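Local structure of protelomerase (Agrobacterium tumefaciens, 4F43) at residues Q65-I79 against L90-A103. The protein probably resolves replicated telomere junctions of a linear chromosome by cutting and rejoining DNA strands, generating hairpin ends, and protects those ends. The protein carries 1 engineered substitution. Sequence-based numbering, arbitrary orientation.
With nucleotides of chain B.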
# COMPACT_ATOMS: atom_id res chain seq x y z
N GLN A 65 -2.89 -19.78 -0.62
CA GLN A 65 -1.95 -19.63 0.49
C GLN A 65 -1.86 -18.19 0.98
O GLN A 65 -1.78 -17.94 2.18
CB GLN A 65 -0.56 -20.15 0.10
CG GLN A 65 -0.54 -21.64 -0.19
CD GLN A 65 0.72 -22.31 0.31
OE1 GLN A 65 1.83 -21.79 0.15
NE2 GLN A 65 0.57 -23.48 0.93
N THR A 66 -1.89 -17.25 0.04
CA THR A 66 -1.88 -15.83 0.38
C THR A 66 -3.12 -15.48 1.20
O THR A 66 -3.04 -14.77 2.20
CB THR A 66 -1.85 -14.96 -0.89
OG1 THR A 66 -2.98 -15.26 -1.71
CG2 THR A 66 -0.58 -15.22 -1.68
N THR A 67 -4.27 -16.00 0.76
CA THR A 67 -5.53 -15.80 1.46
C THR A 67 -5.46 -16.35 2.88
O THR A 67 -5.88 -15.70 3.83
CB THR A 67 -6.69 -16.49 0.72
OG1 THR A 67 -6.77 -16.00 -0.62
CG2 THR A 67 -8.01 -16.23 1.42
N ILE A 68 -4.92 -17.56 3.00
CA ILE A 68 -4.76 -18.22 4.30
C ILE A 68 -3.88 -17.39 5.23
O ILE A 68 -4.21 -17.19 6.40
CB ILE A 68 -4.15 -19.63 4.14
CG1 ILE A 68 -5.15 -20.57 3.45
CG2 ILE A 68 -3.74 -20.20 5.49
CD1 ILE A 68 -4.63 -21.97 3.26
N ILE A 69 -2.76 -16.90 4.70
CA ILE A 69 -1.84 -16.07 5.47
C ILE A 69 -2.50 -14.78 5.94
O ILE A 69 -2.39 -14.40 7.12
CB ILE A 69 -0.56 -15.76 4.66
CG1 ILE A 69 0.23 -17.04 4.40
CG2 ILE A 69 0.30 -14.77 5.40
CD1 ILE A 69 1.42 -16.86 3.48
N SER A 70 -3.20 -14.11 5.03
CA SER A 70 -3.92 -12.88 5.36
C SER A 70 -4.96 -13.12 6.45
O SER A 70 -5.07 -12.34 7.41
CB SER A 70 -4.59 -12.31 4.11
OG SER A 70 -3.64 -12.08 3.08
N TYR A 71 -5.72 -14.20 6.31
CA TYR A 71 -6.73 -14.57 7.30
C TYR A 71 -6.10 -14.87 8.65
O TYR A 71 -6.66 -14.52 9.69
CB TYR A 71 -7.54 -15.78 6.83
CG TYR A 71 -8.55 -15.45 5.76
CD1 TYR A 71 -8.69 -14.16 5.28
CD2 TYR A 71 -9.39 -16.44 5.25
CE1 TYR A 71 -9.62 -13.86 4.31
CE2 TYR A 71 -10.32 -16.14 4.28
CZ TYR A 71 -10.44 -14.85 3.81
OH TYR A 71 -11.37 -14.55 2.85
N ILE A 72 -4.93 -15.50 8.63
CA ILE A 72 -4.19 -15.76 9.86
C ILE A 72 -3.80 -14.43 10.52
O ILE A 72 -3.89 -14.29 11.74
CB ILE A 72 -2.94 -16.62 9.61
CG1 ILE A 72 -3.35 -18.07 9.32
CG2 ILE A 72 -2.00 -16.58 10.80
CD1 ILE A 72 -2.19 -19.00 9.06
N THR A 73 -3.40 -13.46 9.70
CA THR A 73 -3.14 -12.12 10.20
C THR A 73 -4.39 -11.54 10.87
O THR A 73 -4.31 -10.94 11.94
CB THR A 73 -2.66 -11.18 9.08
OG1 THR A 73 -1.40 -11.64 8.58
CG2 THR A 73 -2.50 -9.76 9.60
N LYS A 74 -5.54 -11.74 10.23
CA LYS A 74 -6.82 -11.29 10.79
C LYS A 74 -7.08 -11.90 12.17
O LYS A 74 -7.36 -11.18 13.14
CB LYS A 74 -7.98 -11.62 9.86
CG LYS A 74 -7.93 -10.91 8.51
CD LYS A 74 -9.15 -11.24 7.68
CE LYS A 74 -9.09 -10.59 6.31
NZ LYS A 74 -9.09 -9.11 6.39
N TYR A 75 -7.00 -13.22 12.26
CA TYR A 75 -7.19 -13.94 13.51
C TYR A 75 -6.25 -13.42 14.60
O TYR A 75 -6.69 -13.10 15.70
CB TYR A 75 -6.96 -15.44 13.33
CG TYR A 75 -8.12 -16.19 12.70
CD1 TYR A 75 -9.26 -16.49 13.44
CD2 TYR A 75 -8.06 -16.61 11.38
CE1 TYR A 75 -10.31 -17.17 12.87
CE2 TYR A 75 -9.11 -17.30 10.81
CZ TYR A 75 -10.23 -17.58 11.56
OH TYR A 75 -11.28 -18.26 10.99
N ARG A 76 -4.96 -13.33 14.27
CA ARG A 76 -3.95 -12.89 15.22
C ARG A 76 -4.20 -11.47 15.73
O ARG A 76 -4.08 -11.20 16.93
CB ARG A 76 -2.55 -13.00 14.61
CG ARG A 76 -2.11 -14.42 14.33
CD ARG A 76 -0.71 -14.46 13.74
NE ARG A 76 0.27 -13.90 14.66
CZ ARG A 76 0.85 -14.59 15.64
NH1 ARG A 76 0.54 -15.86 15.83
NH2 ARG A 76 1.73 -14.00 16.44
N ASN A 77 -4.56 -10.57 14.82
CA ASN A 77 -4.91 -9.21 15.21
C ASN A 77 -6.14 -9.17 16.10
O ASN A 77 -6.21 -8.38 17.05
CB ASN A 77 -5.11 -8.32 13.98
CG ASN A 77 -3.81 -7.96 13.30
OD1 ASN A 77 -2.77 -7.86 13.95
ND2 ASN A 77 -3.86 -7.75 11.99
N ALA A 78 -7.11 -10.03 15.81
CA ALA A 78 -8.31 -10.14 16.62
C ALA A 78 -7.96 -10.60 18.04
O ALA A 78 -8.51 -10.09 19.02
CB ALA A 78 -9.30 -11.09 15.98
N ILE A 79 -7.05 -11.56 18.13
CA ILE A 79 -6.59 -12.07 19.42
C ILE A 79 -5.87 -10.97 20.20
O ILE A 79 -6.10 -10.80 21.40
CB ILE A 79 -5.67 -13.29 19.26
CG1 ILE A 79 -6.40 -14.43 18.57
CG2 ILE A 79 -5.15 -13.75 20.62
CD1 ILE A 79 -5.53 -15.64 18.27
N LEU A 90 -1.28 -16.85 20.73
CA LEU A 90 -0.45 -16.18 19.75
C LEU A 90 0.71 -17.06 19.31
O LEU A 90 1.26 -16.89 18.22
CB LEU A 90 0.07 -14.85 20.31
CG LEU A 90 -0.98 -13.79 20.59
CD1 LEU A 90 -0.36 -12.58 21.26
CD2 LEU A 90 -1.68 -13.39 19.31
N LYS A 91 1.09 -18.00 20.17
CA LYS A 91 2.15 -18.94 19.84
C LYS A 91 1.55 -20.18 19.19
O LYS A 91 2.26 -21.01 18.61
CB LYS A 91 2.93 -19.34 21.10
CG LYS A 91 3.26 -18.17 22.02
CD LYS A 91 4.00 -17.07 21.29
CE LYS A 91 4.12 -15.82 22.15
NZ LYS A 91 4.74 -14.69 21.41
N ILE A 92 0.23 -20.30 19.30
CA ILE A 92 -0.49 -21.42 18.71
C ILE A 92 -1.12 -21.02 17.38
O ILE A 92 -0.99 -21.72 16.38
CB ILE A 92 -1.59 -21.92 19.66
CG1 ILE A 92 -0.98 -22.41 20.98
CG2 ILE A 92 -2.40 -23.03 19.00
CD1 ILE A 92 -2.00 -22.87 21.99
N ALA A 93 -1.81 -19.88 17.39
CA ALA A 93 -2.48 -19.38 16.19
C ALA A 93 -1.50 -18.73 15.22
O ALA A 93 -1.51 -17.51 15.04
CB ALA A 93 -3.59 -18.41 16.56
N THR A 94 -0.66 -19.55 14.60
CA THR A 94 0.28 -19.06 13.60
C THR A 94 0.36 -20.03 12.43
O THR A 94 -0.06 -21.19 12.55
CB THR A 94 1.69 -18.84 14.19
OG1 THR A 94 2.53 -18.22 13.21
CG2 THR A 94 2.30 -20.17 14.62
N GLY A 95 0.90 -19.56 11.31
CA GLY A 95 0.99 -20.39 10.12
C GLY A 95 2.12 -21.39 10.17
O GLY A 95 3.09 -21.21 10.90
N ASP A 96 1.97 -22.46 9.40
CA ASP A 96 3.03 -23.46 9.24
C ASP A 96 4.28 -22.79 8.67
O ASP A 96 4.20 -22.06 7.69
CB ASP A 96 2.55 -24.59 8.34
CG ASP A 96 3.70 -25.39 7.76
OD1 ASP A 96 4.37 -26.13 8.52
OD2 ASP A 96 3.93 -25.29 6.53
N ALA A 97 5.42 -23.06 9.30
CA ALA A 97 6.67 -22.40 8.95
C ALA A 97 7.11 -22.66 7.51
O ALA A 97 7.85 -21.87 6.93
CB ALA A 97 7.77 -22.80 9.92
N ALA A 98 6.65 -23.77 6.94
CA ALA A 98 7.00 -24.14 5.57
C ALA A 98 6.12 -23.41 4.56
O ALA A 98 6.37 -23.47 3.35
CB ALA A 98 6.91 -25.64 5.38
N MET A 99 5.09 -22.73 5.05
CA MET A 99 4.19 -21.97 4.19
C MET A 99 4.78 -20.60 3.89
O MET A 99 4.77 -20.14 2.74
CB MET A 99 2.82 -21.83 4.86
CG MET A 99 1.82 -21.00 4.07
SD MET A 99 0.21 -20.93 4.88
CE MET A 99 0.66 -20.20 6.46
N TYR A 100 5.30 -19.95 4.93
CA TYR A 100 5.91 -18.64 4.79
C TYR A 100 7.16 -18.68 3.92
O TYR A 100 7.44 -17.74 3.18
CB TYR A 100 6.25 -18.07 6.18
CG TYR A 100 5.03 -17.77 7.02
CD1 TYR A 100 3.98 -17.02 6.52
CD2 TYR A 100 4.93 -18.25 8.32
CE1 TYR A 100 2.87 -16.74 7.28
CE2 TYR A 100 3.82 -17.99 9.09
CZ TYR A 100 2.79 -17.23 8.57
OH TYR A 100 1.68 -16.96 9.34
N ASP A 101 7.90 -19.78 4.01
CA ASP A 101 9.10 -19.96 3.20
C ASP A 101 8.76 -20.13 1.72
O ASP A 101 9.44 -19.58 0.85
CB ASP A 101 9.91 -21.16 3.69
CG ASP A 101 10.43 -20.97 5.11
OD1 ASP A 101 10.40 -19.83 5.61
OD2 ASP A 101 10.87 -21.97 5.72
N GLU A 102 7.70 -20.89 1.45
CA GLU A 102 7.21 -21.05 0.09
C GLU A 102 6.73 -19.71 -0.44
O GLU A 102 6.96 -19.37 -1.60
CB GLU A 102 6.08 -22.09 0.04
CG GLU A 102 5.51 -22.33 -1.35
CD GLU A 102 6.42 -23.18 -2.23
OE1 GLU A 102 7.51 -23.59 -1.76
OE2 GLU A 102 6.05 -23.44 -3.39
N ALA A 103 6.07 -18.94 0.42
CA ALA A 103 5.60 -17.60 0.06
C ALA A 103 6.76 -16.70 -0.34
O ALA A 103 6.73 -16.06 -1.40
CB ALA A 103 4.83 -16.98 1.21
P DT B 20 0.92 -11.52 11.65
OP1 DT B 20 0.36 -11.34 13.00
OP2 DT B 20 0.16 -12.26 10.62
O5' DT B 20 1.26 -10.06 11.08
C5' DT B 20 1.97 -9.12 11.88
C4' DT B 20 2.02 -7.76 11.21
O4' DT B 20 2.75 -7.87 9.96
C3' DT B 20 0.66 -7.16 10.86
O3' DT B 20 0.67 -5.75 11.09
C2' DT B 20 0.51 -7.47 9.37
C1' DT B 20 1.95 -7.40 8.89
N1 DT B 20 2.20 -8.25 7.71
C2 DT B 20 2.75 -7.69 6.58
O2 DT B 20 3.05 -6.51 6.50
N3 DT B 20 2.94 -8.57 5.55
C4 DT B 20 2.64 -9.92 5.52
O4 DT B 20 2.85 -10.62 4.54
C5 DT B 20 2.06 -10.43 6.74
C7 DT B 20 1.69 -11.88 6.86
C6 DT B 20 1.87 -9.59 7.76
P DA B 19 5.40 -16.45 12.78
OP1 DA B 19 4.69 -15.85 13.93
OP2 DA B 19 5.76 -17.88 12.80
O5' DA B 19 4.53 -16.19 11.46
C5' DA B 19 3.51 -15.19 11.44
C4' DA B 19 4.05 -13.82 11.09
O4' DA B 19 4.89 -13.87 9.92
C3' DA B 19 2.99 -12.80 10.67
O3' DA B 19 2.36 -12.21 11.80
C2' DA B 19 3.81 -11.77 9.90
C1' DA B 19 5.07 -12.53 9.50
N9 DA B 19 5.34 -12.48 8.06
C8 DA B 19 5.34 -13.52 7.17
N7 DA B 19 5.63 -13.15 5.94
C5 DA B 19 5.82 -11.78 6.03
C6 DA B 19 6.15 -10.80 5.08
N6 DA B 19 6.35 -11.05 3.78
N1 DA B 19 6.26 -9.53 5.51
C2 DA B 19 6.07 -9.26 6.81
N3 DA B 19 5.76 -10.10 7.79
C4 DA B 19 5.65 -11.36 7.33
P DA B 10 -8.96 -17.80 -2.99
OP1 DA B 10 -8.97 -18.83 -4.06
OP2 DA B 10 -8.65 -18.19 -1.60
O5' DA B 10 -7.94 -16.65 -3.41
C5' DA B 10 -8.15 -15.93 -4.62
C4' DA B 10 -7.21 -14.75 -4.71
O4' DA B 10 -7.57 -13.75 -3.73
C3' DA B 10 -5.74 -15.06 -4.43
O3' DA B 10 -5.04 -15.13 -5.66
C2' DA B 10 -5.25 -13.90 -3.57
C1' DA B 10 -6.44 -12.94 -3.56
N9 DA B 10 -6.58 -12.17 -2.32
C8 DA B 10 -7.06 -12.60 -1.12
N7 DA B 10 -7.07 -11.67 -0.19
C5 DA B 10 -6.55 -10.56 -0.83
C6 DA B 10 -6.29 -9.24 -0.40
N6 DA B 10 -6.52 -8.79 0.84
N1 DA B 10 -5.76 -8.39 -1.30
C2 DA B 10 -5.52 -8.82 -2.54
N3 DA B 10 -5.72 -10.02 -3.06
C4 DA B 10 -6.24 -10.85 -2.14
O HOH W 1 0.10 -14.20 9.18
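Arg-76 NH1 is gripped by two backbone carbonyls of 90-103, giving bonds of 2.7 Å to Leu-90 O and 2.7 Å to Ala-93 O. Both oxygens lie near the guanidinium plane; the N-H to Leu-90 O is bent to 156°, and the donor stands well above the carbonyl plane of Ala-93. The side chain leaves the helix extended and turns at chi3 (62°), which brings NE to OP1 of DT20 of chain B (3.1 Å), while OP1 of DA19 of chain B lies over one guanidinium face. Here helix 65-82 packs on helix 89-92, the turn after it and the start of helix 97-115, beside the DNA. Ile-79 CG2 meets Leu-90 CD2, and Ile-79 CD1 reaches Ala-93 CB. Toward the start of helix 65-79, Met-99 is a knob among Gln-65, Ile-68, Ile-69 and Ile-72, its CE 3.8 Å from Ile-69 CG1. Ile-72 CD1 lies against Gly-95 CA (3.6 Å), beside the Met-99 methyl. The Tyr-100 ring takes Ile-69 CG2 at its edge, 3.7 Å from CE1, and has DA19 of chain B O4' over one face. Its OH donates to a water that donates to Ile-69 O; Thr-73 OG1 donates to OP2 of DT20 of chain B (2.6 Å). One arginine thus ties the Leu-90 and Ala-93 carbonyls to the DNA backbone, and the nearby phosphates would probably favour its positive charge, consistent with an interface shaped together with the DNA-binding surface.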